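Long-range contact in amidohydrolase 3 domain-containing protein (Pyrococcus furiosus, PDB 3ICJ), which probably hydrolyses carbon-nitrogen bonds other than peptide bonds, as a zinc-binding member of the amidohydrolase family whose substrate is not known: residues A[37-49]-A[81-95]. Sequence-based numbering, arbitrary orientation.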
ATOM      1  N   MET A  37     -16.050  -2.681  28.373  1.00 54.24           N
ATOM      2  CA  MET A  37     -15.662  -1.290  28.585  1.00 46.39           C
ATOM      3  C   MET A  37     -14.274  -1.240  29.233  1.00 40.27           C
ATOM      4  O   MET A  37     -13.998  -1.991  30.168  1.00 40.49           O
ATOM      5  CB  MET A  37     -16.690  -0.531  29.451  1.00 41.91           C
ATOM      6  CG  MET A  37     -16.299   0.942  29.691  1.00 48.74           C
ATOM      7  SD  MET A  37     -16.914   1.734  31.200  1.00 49.03           S
ATOM      8  CE  MET A  37     -18.099   2.868  30.510  1.00 53.78           C
ATOM      9  N   LYS A  38     -13.406  -0.373  28.721  1.00 39.38           N
ATOM     10  CA  LYS A  38     -12.111  -0.091  29.352  1.00 40.21           C
ATOM     11  C   LYS A  38     -11.777   1.398  29.456  1.00 39.11           C
ATOM     12  O   LYS A  38     -12.075   2.190  28.557  1.00 42.81           O
ATOM     13  CB  LYS A  38     -10.947  -0.888  28.725  1.00 41.65           C
ATOM     14  CG  LYS A  38     -10.814  -0.818  27.212  1.00 50.12           C
ATOM     15  CD  LYS A  38      -9.806  -1.850  26.686  1.00 60.13           C
ATOM     16  CE  LYS A  38     -10.305  -3.279  26.898  1.00 68.14           C
ATOM     17  NZ  LYS A  38      -9.264  -4.295  26.601  1.00 71.37           N
ATOM     18  N   ALA A  39     -11.180   1.765  30.584  1.00 39.87           N
ATOM     19  CA  ALA A  39     -10.632   3.084  30.773  1.00 41.64           C
ATOM     20  C   ALA A  39      -9.107   2.975  30.844  1.00 38.66           C
ATOM     21  O   ALA A  39      -8.568   2.227  31.657  1.00 42.16           O
ATOM     22  CB  ALA A  39     -11.208   3.742  32.037  1.00 43.34           C
ATOM     23  N   LEU A  40      -8.426   3.689  29.954  1.00 39.27           N
ATOM     24  CA  LEU A  40      -6.967   3.843  30.004  1.00 37.18           C
ATOM     25  C   LEU A  40      -6.706   5.143  30.755  1.00 38.70           C
ATOM     26  O   LEU A  40      -7.130   6.212  30.313  1.00 40.39           O
ATOM     27  CB  LEU A  40      -6.376   3.922  28.587  1.00 39.47           C
ATOM     28  CG  LEU A  40      -6.926   2.990  27.509  1.00 38.18           C
ATOM     29  CD1 LEU A  40      -6.336   3.373  26.162  1.00 44.77           C
ATOM     30  CD2 LEU A  40      -6.605   1.545  27.827  1.00 44.77           C
ATOM     31  N   ILE A  41      -6.033   5.051  31.903  1.00 33.00           N
ATOM     32  CA  ILE A  41      -5.845   6.206  32.806  1.00 37.12           C
ATOM     33  C   ILE A  41      -4.365   6.441  33.136  1.00 36.84           C
ATOM     34  O   ILE A  41      -3.519   5.624  32.759  1.00 39.20           O
ATOM     35  CB  ILE A  41      -6.684   6.056  34.112  1.00 35.26           C
ATOM     36  CG1 ILE A  41      -6.296   4.798  34.894  1.00 32.66           C
ATOM     37  CG2 ILE A  41      -8.200   6.027  33.803  1.00 36.13           C
ATOM     38  CD1 ILE A  41      -6.598   4.922  36.344  1.00 34.79           C
ATOM     39  N   ASN A  42      -4.057   7.551  33.816  1.00 36.81           N
ATOM     40  CA  ASN A  42      -2.694   7.839  34.325  1.00 37.92           C
ATOM     41  C   ASN A  42      -1.584   7.769  33.233  1.00 41.21           C
ATOM     42  O   ASN A  42      -0.495   7.220  33.437  1.00 38.06           O
ATOM     43  CB  ASN A  42      -2.393   6.962  35.567  1.00 37.91           C
ATOM     44  CG  ASN A  42      -1.129   7.377  36.313  1.00 41.08           C
ATOM     45  OD1 ASN A  42      -0.804   8.562  36.405  1.00 43.37           O
ATOM     46  ND2 ASN A  42      -0.417   6.389  36.867  1.00 38.69           N
ATOM     47  N   GLY A  43      -1.892   8.321  32.061  1.00 35.72           N
ATOM     48  CA  GLY A  43      -0.908   8.427  30.980  1.00 40.82           C
ATOM     49  C   GLY A  43      -1.204   9.614  30.087  1.00 42.22           C
ATOM     50  O   GLY A  43      -2.028  10.460  30.433  1.00 41.50           O
ATOM     51  N   THR A  44      -0.518   9.686  28.946  1.00 40.15           N
ATOM     52  CA  THR A  44      -0.710  10.781  27.999  1.00 38.10           C
ATOM     53  C   THR A  44      -1.302  10.225  26.717  1.00 40.75           C
ATOM     54  O   THR A  44      -0.665   9.424  26.039  1.00 39.05           O
ATOM     55  CB  THR A  44       0.603  11.501  27.658  1.00 35.18           C
ATOM     56  OG1 THR A  44       1.205  12.016  28.846  1.00 40.71           O
ATOM     57  CG2 THR A  44       0.357  12.657  26.684  1.00 39.64           C
ATOM     58  N   ILE A  45      -2.513  10.664  26.389  1.00 39.55           N
ATOM     59  CA  ILE A  45      -3.222  10.165  25.207  1.00 38.52           C
ATOM     60  C   ILE A  45      -3.373  11.275  24.161  1.00 34.45           C
ATOM     61  O   ILE A  45      -4.009  12.297  24.419  1.00 34.14           O
ATOM     62  CB  ILE A  45      -4.592   9.560  25.598  1.00 38.25           C
ATOM     63  CG1 ILE A  45      -4.381   8.448  26.634  1.00 41.80           C
ATOM     64  CG2 ILE A  45      -5.309   8.977  24.352  1.00 39.53           C
ATOM     65  CD1 ILE A  45      -5.274   8.511  27.835  1.00 43.88           C
ATOM     66  N   TYR A  46      -2.747  11.087  23.000  1.00 36.78           N
ATOM     67  CA  TYR A  46      -2.996  11.980  21.863  1.00 37.12           C
ATOM     68  C   TYR A  46      -4.304  11.591  21.189  1.00 36.28           C
ATOM     69  O   TYR A  46      -4.467  10.468  20.736  1.00 37.85           O
ATOM     70  CB  TYR A  46      -1.848  11.955  20.838  1.00 35.10           C
ATOM     71  CG  TYR A  46      -0.568  12.565  21.354  1.00 37.06           C
ATOM     72  CD1 TYR A  46      -0.342  13.943  21.272  1.00 38.19           C
ATOM     73  CD2 TYR A  46       0.407  11.768  21.937  1.00 33.06           C
ATOM     74  CE1 TYR A  46       0.837  14.504  21.757  1.00 36.92           C
ATOM     75  CE2 TYR A  46       1.586  12.302  22.415  1.00 36.16           C
ATOM     76  CZ  TYR A  46       1.789  13.675  22.334  1.00 42.73           C
ATOM     77  OH  TYR A  46       2.947  14.206  22.813  1.00 35.51           O
ATOM     78  N   THR A  47      -5.243  12.524  21.149  1.00 39.51           N
ATOM     79  CA  THR A  47      -6.493  12.276  20.456  1.00 40.10           C
ATOM     80  C   THR A  47      -6.440  12.817  19.031  1.00 42.14           C
ATOM     81  O   THR A  47      -7.263  12.446  18.211  1.00 39.55           O
ATOM     82  CB  THR A  47      -7.672  12.913  21.178  1.00 40.36           C
ATOM     83  OG1 THR A  47      -7.446  14.321  21.285  1.00 37.27           O
ATOM     84  CG2 THR A  47      -7.850  12.281  22.587  1.00 36.39           C
ATOM     85  N   SER A  48      -5.466  13.684  18.753  1.00 36.75           N
ATOM     86  CA  SER A  48      -5.366  14.387  17.483  1.00 38.23           C
ATOM     87  C   SER A  48      -3.964  14.975  17.314  1.00 37.14           C
ATOM     88  O   SER A  48      -3.314  15.303  18.311  1.00 37.48           O
ATOM     89  CB  SER A  48      -6.404  15.518  17.412  1.00 33.87           C
ATOM     90  OG  SER A  48      -6.329  16.166  16.160  1.00 44.79           O
ATOM     91  N   PHE A  49      -3.497  15.079  16.060  1.00 39.59           N
ATOM     92  CA  PHE A  49      -2.207  15.737  15.745  1.00 36.66           C
ATOM     93  C   PHE A  49      -2.404  16.991  14.887  1.00 35.86           C
ATOM     94  O   PHE A  49      -1.442  17.689  14.569  1.00 36.06           O
ATOM     95  CB  PHE A  49      -1.203  14.775  15.067  1.00 35.83           C
ATOM     96  CG  PHE A  49      -0.715  13.661  15.962  1.00 36.49           C
ATOM     97  CD1 PHE A  49       0.182  13.920  17.005  1.00 34.52           C
ATOM     98  CD2 PHE A  49      -1.155  12.357  15.771  1.00 39.69           C
ATOM     99  CE1 PHE A  49       0.630  12.876  17.852  1.00 38.86           C
ATOM    100  CE2 PHE A  49      -0.708  11.314  16.609  1.00 40.62           C
ATOM    101  CZ  PHE A  49       0.183  11.580  17.644  1.00 31.71           C
ATOM    102  N   ALA A  81     -19.736   2.167  35.775  1.00 32.34           N
ATOM    103  CA  ALA A  81     -20.264   1.247  34.766  1.00 35.09           C
ATOM    104  C   ALA A  81     -19.659  -0.157  34.852  1.00 36.49           C
ATOM    105  O   ALA A  81     -20.062  -1.046  34.115  1.00 41.47           O
ATOM    106  CB  ALA A  81     -20.073   1.829  33.383  1.00 29.72           C
ATOM    107  N   GLY A  82     -18.698  -0.348  35.751  1.00 40.03           N
ATOM    108  CA  GLY A  82     -18.059  -1.650  35.953  1.00 42.61           C
ATOM    109  C   GLY A  82     -17.122  -2.092  34.838  1.00 40.88           C
ATOM    110  O   GLY A  82     -17.085  -3.267  34.489  1.00 41.17           O
ATOM    111  N   GLY A  83     -16.364  -1.152  34.281  1.00 39.85           N
ATOM    112  CA  GLY A  83     -15.375  -1.471  33.260  1.00 41.87           C
ATOM    113  C   GLY A  83     -13.995  -1.814  33.805  1.00 44.66           C
ATOM    114  O   GLY A  83     -13.719  -1.663  34.999  1.00 41.22           O
ATOM    115  N   GLU A  84     -13.131  -2.292  32.915  1.00 43.91           N
ATOM    116  CA  GLU A  84     -11.751  -2.611  33.247  1.00 46.01           C
ATOM    117  C   GLU A  84     -10.911  -1.324  33.341  1.00 40.83           C
ATOM    118  O   GLU A  84     -11.067  -0.404  32.537  1.00 44.73           O
ATOM    119  CB  GLU A  84     -11.183  -3.558  32.176  1.00 46.84           C
ATOM    120  CG  GLU A  84      -9.926  -4.321  32.593  1.00 62.30           C
ATOM    121  CD  GLU A  84      -9.031  -4.718  31.413  1.00 69.81           C
ATOM    122  OE1 GLU A  84      -9.466  -4.621  30.241  1.00 68.58           O
ATOM    123  OE2 GLU A  84      -7.880  -5.131  31.668  1.00 71.23           O
ATOM    124  N   ILE A  85     -10.034  -1.255  34.334  1.00 41.92           N
ATOM    125  CA  ILE A  85      -9.119  -0.117  34.493  1.00 42.42           C
ATOM    126  C   ILE A  85      -7.750  -0.519  33.948  1.00 41.75           C
ATOM    127  O   ILE A  85      -7.172  -1.497  34.419  1.00 39.05           O
ATOM    128  CB  ILE A  85      -8.947   0.293  36.000  1.00 47.37           C
ATOM    129  CG1 ILE A  85     -10.291   0.381  36.746  1.00 48.00           C
ATOM    130  CG2 ILE A  85      -8.148   1.594  36.134  1.00 43.88           C
ATOM    131  CD1 ILE A  85     -11.221   1.446  36.235  1.00 49.76           C
ATOM    132  N   ILE A  86      -7.242   0.212  32.953  1.00 35.38           N
ATOM    133  CA  ILE A  86      -5.868   0.006  32.466  1.00 37.45           C
ATOM    134  C   ILE A  86      -5.015   1.204  32.872  1.00 40.19           C
ATOM    135  O   ILE A  86      -5.211   2.323  32.367  1.00 37.66           O
ATOM    136  CB  ILE A  86      -5.787  -0.185  30.916  1.00 42.00           C
ATOM    137  CG1 ILE A  86      -6.724  -1.305  30.426  1.00 41.91           C
ATOM    138  CG2 ILE A  86      -4.325  -0.393  30.460  1.00 40.06           C
ATOM    139  CD1 ILE A  86      -6.102  -2.682  30.361  1.00 53.48           C
ATOM    140  N   ASP A  87      -4.080   0.976  33.795  1.00 35.89           N
ATOM    141  CA  ASP A  87      -3.209   2.037  34.292  1.00 37.05           C
ATOM    142  C   ASP A  87      -1.989   2.139  33.377  1.00 36.33           C
ATOM    143  O   ASP A  87      -1.151   1.248  33.355  1.00 31.25           O
ATOM    144  CB  ASP A  87      -2.803   1.761  35.748  1.00 43.21           C
ATOM    145  CG  ASP A  87      -2.266   2.996  36.465  1.00 49.28           C
ATOM    146  OD1 ASP A  87      -1.467   3.753  35.871  1.00 46.28           O
ATOM    147  OD2 ASP A  87      -2.634   3.190  37.647  1.00 55.99           O
ATOM    148  N   LEU A  88      -1.904   3.233  32.613  1.00 36.34           N
ATOM    149  CA  LEU A  88      -0.815   3.423  31.641  1.00 37.29           C
ATOM    150  C   LEU A  88       0.563   3.633  32.277  1.00 41.43           C
ATOM    151  O   LEU A  88       1.583   3.392  31.631  1.00 42.28           O
ATOM    152  CB  LEU A  88      -1.140   4.570  30.674  1.00 40.53           C
ATOM    153  CG  LEU A  88      -2.391   4.330  29.823  1.00 32.09           C
ATOM    154  CD1 LEU A  88      -2.869   5.651  29.233  1.00 31.33           C
ATOM    155  CD2 LEU A  88      -2.149   3.284  28.750  1.00 34.10           C
ATOM    156  N   LYS A  89       0.571   4.085  33.524  1.00 37.74           N
ATOM    157  CA  LYS A  89       1.792   4.348  34.263  1.00 41.14           C
ATOM    158  C   LYS A  89       2.694   5.288  33.498  1.00 35.90           C
ATOM    159  O   LYS A  89       3.865   5.015  33.320  1.00 35.35           O
ATOM    160  CB  LYS A  89       2.522   3.046  34.589  1.00 39.55           C
ATOM    161  CG  LYS A  89       1.725   2.082  35.437  1.00 50.37           C
ATOM    162  CD  LYS A  89       2.626   1.120  36.190  1.00 48.99           C
ATOM    163  CE  LYS A  89       1.897  -0.141  36.558  1.00 58.81           C
ATOM    164  NZ  LYS A  89       1.175   0.012  37.842  1.00 63.38           N
ATOM    165  N   GLY A  90       2.130   6.395  33.040  1.00 35.94           N
ATOM    166  CA  GLY A  90       2.903   7.432  32.364  1.00 31.41           C
ATOM    167  C   GLY A  90       3.195   7.173  30.894  1.00 33.97           C
ATOM    168  O   GLY A  90       3.841   7.995  30.247  1.00 37.33           O
ATOM    169  N   LYS A  91       2.726   6.041  30.364  1.00 37.64           N
ATOM    170  CA  LYS A  91       2.942   5.692  28.960  1.00 37.84           C
ATOM    171  C   LYS A  91       2.112   6.563  28.028  1.00 38.40           C
ATOM    172  O   LYS A  91       1.183   7.260  28.458  1.00 36.93           O
ATOM    173  CB  LYS A  91       2.648   4.212  28.691  1.00 36.68           C
ATOM    174  CG  LYS A  91       3.771   3.272  29.121  1.00 35.56           C
ATOM    175  CD  LYS A  91       3.416   1.830  28.767  1.00 44.31           C
ATOM    176  CE  LYS A  91       4.141   0.839  29.654  1.00 52.47           C
ATOM    177  NZ  LYS A  91       3.618   0.889  31.052  1.00 59.99           N
ATOM    178  N   PHE A  92       2.447   6.512  26.747  1.00 35.58           N
ATOM    179  CA  PHE A  92       1.774   7.330  25.736  1.00 38.79           C
ATOM    180  C   PHE A  92       0.824   6.511  24.857  1.00 36.50           C
ATOM    181  O   PHE A  92       1.112   5.366  24.523  1.00 42.11           O
ATOM    182  CB  PHE A  92       2.802   8.082  24.884  1.00 36.72           C
ATOM    183  CG  PHE A  92       3.662   9.043  25.682  1.00 43.08           C
ATOM    184  CD1 PHE A  92       3.325  10.393  25.763  1.00 46.31           C
ATOM    185  CD2 PHE A  92       4.792   8.597  26.361  1.00 41.45           C
ATOM    186  CE1 PHE A  92       4.101  11.283  26.524  1.00 35.73           C
ATOM    187  CE2 PHE A  92       5.576   9.478  27.109  1.00 49.53           C
ATOM    188  CZ  PHE A  92       5.229  10.822  27.186  1.00 46.13           C
ATOM    189  N   VAL A  93      -0.324   7.094  24.523  1.00 36.49           N
ATOM    190  CA  VAL A  93      -1.264   6.481  23.582  1.00 38.29           C
ATOM    191  C   VAL A  93      -1.402   7.413  22.359  1.00 33.57           C
ATOM    192  O   VAL A  93      -1.301   8.631  22.493  1.00 34.63           O
ATOM    193  CB  VAL A  93      -2.635   6.208  24.248  1.00 36.97           C
ATOM    194  CG1 VAL A  93      -3.625   5.583  23.279  1.00 32.80           C
ATOM    195  CG2 VAL A  93      -2.490   5.296  25.482  1.00 37.57           C
ATOM    196  N   MET A  94      -1.621   6.837  21.178  1.00 33.98           N
ATOM    197  CA  MET A  94      -1.939   7.634  19.965  1.00 29.97           C
ATOM    198  C   MET A  94      -2.872   6.837  19.033  1.00 35.73           C
ATOM    199  O   MET A  94      -2.929   5.600  19.138  1.00 34.81           O
ATOM    200  CB  MET A  94      -0.629   8.064  19.243  1.00 33.44           C
ATOM    201  CG  MET A  94       0.182   6.937  18.521  1.00 33.43           C
ATOM    202  SD  MET A  94       1.539   7.536  17.437  1.00 28.99           S
ATOM    203  CE  MET A  94       0.629   7.805  15.909  1.00 36.58           C
ATOM    204  N   PRO A  95      -3.599   7.523  18.111  1.00 30.55           N
ATOM    205  CA  PRO A  95      -4.378   6.776  17.121  1.00 34.29           C
ATOM    206  C   PRO A  95      -3.447   5.848  16.344  1.00 36.12           C
ATOM    207  O   PRO A  95      -2.286   6.223  16.060  1.00 31.09           O
ATOM    208  CB  PRO A  95      -4.931   7.880  16.198  1.00 33.67           C
ATOM    209  CG  PRO A  95      -4.911   9.124  17.052  1.00 36.85           C
ATOM    210  CD  PRO A  95      -3.665   8.982  17.871  1.00 34.04           C
TER
HETATM  211  O   HOH W   1       2.612  10.422  30.299  1.00 38.13           O
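Strands 37-41 and 44-49 pair in parallel with 84-87 and 92-95, but between Ile41 and Thr44 the register slips by two residues, because segment 81-95 makes a type I' turn there, Leu88 to Lys91. The pairs belong to two sheets beside the amidohydrolase barrel, away from the two zinc ions; helix 71-81 covers the Ala39, Ile41 and Ile85 face of the first.

Asn42 and Asp87 bridge the slip. With CG anti to the backbone N (chi1 -162°), Asp87 carries OD1 across to Asn42; the syn lone pair of OD1 accepts from Asn42 ND2 at 3.0 Å, with OD1 in the amide plane although amide and carboxylate planes stand 80° apart. The anti lone pair of OD1 receives Lys89 N, closing an Asx turn. A leucine in place of Asp87 would probably leave Asn42 ND2 and Lys89 N without this shared acceptor and the turn less firmly fixed. Asn42 O accepts from Gly90 N at 2.8 Å, where positive phi favours glycine; at Gly43 a side chain would strike Leu88 CB and Lys91 O.

Leu40 CD2 lies 3.6 Å from Ile86 CB, and on the same face beta-branched Ile45 and Val93, suited to adjacent parallel strands, pack CG1 to CB at 3.7 Å. On the side away from Ile45 and Val93, Thr44 CB rests 3.5 Å from Phe92 CD1, and a water joins Thr44 OG1 to Gly90 O, donating to that carbonyl at 2.7 Å.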